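Local coordinates for protein ribulose bisphosphate carboxylase (Pyrococcus horikoshii, PDB 2CWX) that probably catalyses the addition of carbon dioxide and water to ribulose 1,5-bisphosphate, as part of an archaeal pathway of AMP breakdown, at residues Leu26-Tyr31 against Leu118-Phe123. Numbering follows the deposited sequence.
Sequences LIVEYY and LRLLDF
Arg119 O is gripped twice by strand 26-31: Tyr31 N donates to it at 2.9 Å, and Tyr30 CA adds a CA-H...O contact at 3.3 Å. The return bond, Arg119 N to Tyr31 O, spans 2.8 Å and closes the antiparallel hydrogen-bonded pair. Farther along, two successive residues serve Glu29. Leu121 N donates to Glu29 O, while Glu29 N reaches Asp122 O at 2.9 Å and nearly straight (176°). Leu121, with phi/psi of -90°/-39°, is the extra residue; its CD2 leans over the opposing backbone, 3.4 Å from Tyr31 N, and its side chain also touches Ile83 of strand 81-89.

Val28, Tyr30, Leu120 and Phe123 share one face. Val28 CG1, set anti to its own N, lies 3.3 Å above the plane of the Tyr30 ring, towards its rim, and is 3.8 Å from Leu120 CD1, the two side chains crossing at about a right angle. Leu118 CD1 meets the same ring obliquely, and the phenol OH bonds to Val105 O of helix 98-105. On the other face, the Glu29 and Asp122 side chains lie side by side, pointing the same way, with Glu29 OE1 4.2 Å from Asp122 OD2; a salt bridge from Asp122 to Lys300 probably offsets the like charges. Glu29 facing both Leu121 and Asp122 defines a classic beta bulge, here between neighbouring antiparallel strands of the RuBisCO N-terminal domain.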
loop_
_atom_site.group_PDB
_atom_site.type_symbol
_atom_site.label_atom_id
_atom_site.label_comp_id
_atom_site.label_asym_id
_atom_site.label_seq_id
_atom_site.Cartn_x
_atom_site.Cartn_y
_atom_site.Cartn_z
ATOM N N LEU A 26 6.642 36.166 22.381
ATOM C CA LEU A 26 7.130 36.498 21.055
ATOM C C LEU A 26 6.991 38.014 20.872
ATOM O O LEU A 26 5.988 38.584 21.234
ATOM C CB LEU A 26 6.346 35.715 20.008
ATOM C CG LEU A 26 6.922 35.795 18.569
ATOM C CD1 LEU A 26 6.753 34.490 17.822
ATOM C CD2 LEU A 26 6.236 36.889 17.797
ATOM N N ILE A 27 8.003 38.662 20.329
ATOM C CA ILE A 27 7.956 40.098 20.151
ATOM C C ILE A 27 7.949 40.433 18.653
ATOM O O ILE A 27 8.660 39.837 17.884
ATOM C CB ILE A 27 9.132 40.725 20.936
ATOM C CG1 ILE A 27 8.804 40.630 22.441
ATOM C CG2 ILE A 27 9.369 42.167 20.514
ATOM C CD1 ILE A 27 9.973 40.622 23.333
ATOM N N VAL A 28 7.099 41.354 18.236
ATOM C CA VAL A 28 7.106 41.836 16.864
ATOM C C VAL A 28 7.301 43.334 16.913
ATOM O O VAL A 28 6.747 44.018 17.784
ATOM C CB VAL A 28 5.813 41.504 16.114
ATOM C CG1 VAL A 28 5.878 42.032 14.651
ATOM C CG2 VAL A 28 5.573 40.001 16.103
ATOM N N GLU A 29 8.122 43.832 15.998
ATOM C CA GLU A 29 8.402 45.250 15.879
ATOM C C GLU A 29 7.752 45.775 14.620
ATOM O O GLU A 29 7.998 45.249 13.550
ATOM C CB GLU A 29 9.915 45.506 15.792
ATOM C CG GLU A 29 10.773 44.823 16.857
ATOM C CD GLU A 29 12.221 45.349 16.883
ATOM O OE1 GLU A 29 13.157 44.542 17.142
ATOM O OE2 GLU A 29 12.424 46.577 16.628
ATOM N N TYR A 30 6.946 46.823 14.751
ATOM C CA TYR A 30 6.298 47.465 13.618
ATOM C C TYR A 30 6.686 48.950 13.515
ATOM O O TYR A 30 6.791 49.645 14.533
ATOM C CB TYR A 30 4.773 47.411 13.778
ATOM C CG TYR A 30 4.149 46.029 13.864
ATOM C CD1 TYR A 30 3.794 45.325 12.709
ATOM C CD2 TYR A 30 3.882 45.445 15.082
ATOM C CE1 TYR A 30 3.223 44.063 12.775
ATOM C CE2 TYR A 30 3.290 44.189 15.161
ATOM C CZ TYR A 30 2.952 43.512 14.005
ATOM O OH TYR A 30 2.375 42.272 14.088
ATOM N N TYR A 31 6.844 49.420 12.284
ATOM C CA TYR A 31 6.707 50.831 11.937
ATOM C C TYR A 31 5.288 51.092 11.445
ATOM O O TYR A 31 4.717 50.293 10.709
ATOM C CB TYR A 31 7.680 51.205 10.839
ATOM C CG TYR A 31 7.463 52.599 10.253
ATOM C CD1 TYR A 31 6.642 52.801 9.137
ATOM C CD2 TYR A 31 8.083 53.712 10.816
ATOM C CE1 TYR A 31 6.449 54.095 8.607
ATOM C CE2 TYR A 31 7.915 54.981 10.276
ATOM C CZ TYR A 31 7.093 55.167 9.187
ATOM O OH TYR A 31 6.928 56.449 8.667
ATOM N N LEU A 118 1.971 50.503 7.480
ATOM C CA LEU A 118 2.354 49.530 8.498
ATOM C C LEU A 118 3.409 48.653 7.874
ATOM O O LEU A 118 3.204 48.137 6.778
ATOM C CB LEU A 118 1.170 48.680 8.943
ATOM C CG LEU A 118 1.570 47.587 9.939
ATOM C CD1 LEU A 118 1.963 48.216 11.269
ATOM C CD2 LEU A 118 0.475 46.547 10.110
ATOM N N ARG A 119 4.536 48.514 8.567
ATOM C CA ARG A 119 5.625 47.655 8.149
ATOM C C ARG A 119 6.074 46.747 9.295
ATOM O O ARG A 119 6.418 47.222 10.376
ATOM C CB ARG A 119 6.787 48.521 7.702
ATOM C CG ARG A 119 7.700 47.847 6.681
ATOM C CD ARG A 119 8.960 48.668 6.343
ATOM N NE ARG A 119 9.713 47.978 5.321
ATOM C CZ ARG A 119 10.971 48.185 5.035
ATOM N NH1 ARG A 119 11.718 49.055 5.710
ATOM N NH2 ARG A 119 11.497 47.485 4.054
ATOM N N LEU A 120 6.068 45.445 9.054
ATOM C CA LEU A 120 6.627 44.478 9.993
ATOM C C LEU A 120 8.143 44.492 9.824
ATOM O O LEU A 120 8.670 44.118 8.817
ATOM C CB LEU A 120 5.998 43.098 9.760
ATOM C CG LEU A 120 6.472 41.780 10.390
ATOM C CD1 LEU A 120 7.623 41.856 11.315
ATOM C CD2 LEU A 120 5.303 41.029 11.018
ATOM N N LEU A 121 8.835 44.951 10.840
ATOM C CA LEU A 121 10.262 45.203 10.764
ATOM C C LEU A 121 11.086 43.990 11.157
ATOM O O LEU A 121 12.109 43.724 10.598
ATOM C CB LEU A 121 10.612 46.363 11.693
ATOM C CG LEU A 121 10.698 47.799 11.181
ATOM C CD1 LEU A 121 10.011 48.083 9.835
ATOM C CD2 LEU A 121 10.233 48.788 12.269
ATOM N N ASP A 122 10.635 43.265 12.159
ATOM C CA ASP A 122 11.410 42.164 12.713
ATOM C C ASP A 122 10.548 41.439 13.726
ATOM O O ASP A 122 9.541 41.994 14.203
ATOM C CB ASP A 122 12.672 42.712 13.415
ATOM C CG ASP A 122 13.755 41.650 13.634
ATOM O OD1 ASP A 122 13.620 40.457 13.200
ATOM O OD2 ASP A 122 14.797 41.956 14.247
ATOM N N PHE A 123 10.922 40.209 14.049
ATOM C CA PHE A 123 10.238 39.481 15.124
ATOM C C PHE A 123 11.276 38.628 15.837
ATOM O O PHE A 123 12.339 38.295 15.276
ATOM C CB PHE A 123 9.025 38.662 14.612
ATOM C CG PHE A 123 9.398 37.483 13.746
ATOM C CD1 PHE A 123 9.467 36.214 14.273
ATOM C CD2 PHE A 123 9.709 37.658 12.405
ATOM C CE1 PHE A 123 9.836 35.137 13.486
ATOM C CE2 PHE A 123 10.101 36.614 11.625
ATOM C CZ PHE A 123 10.161 35.349 12.146
#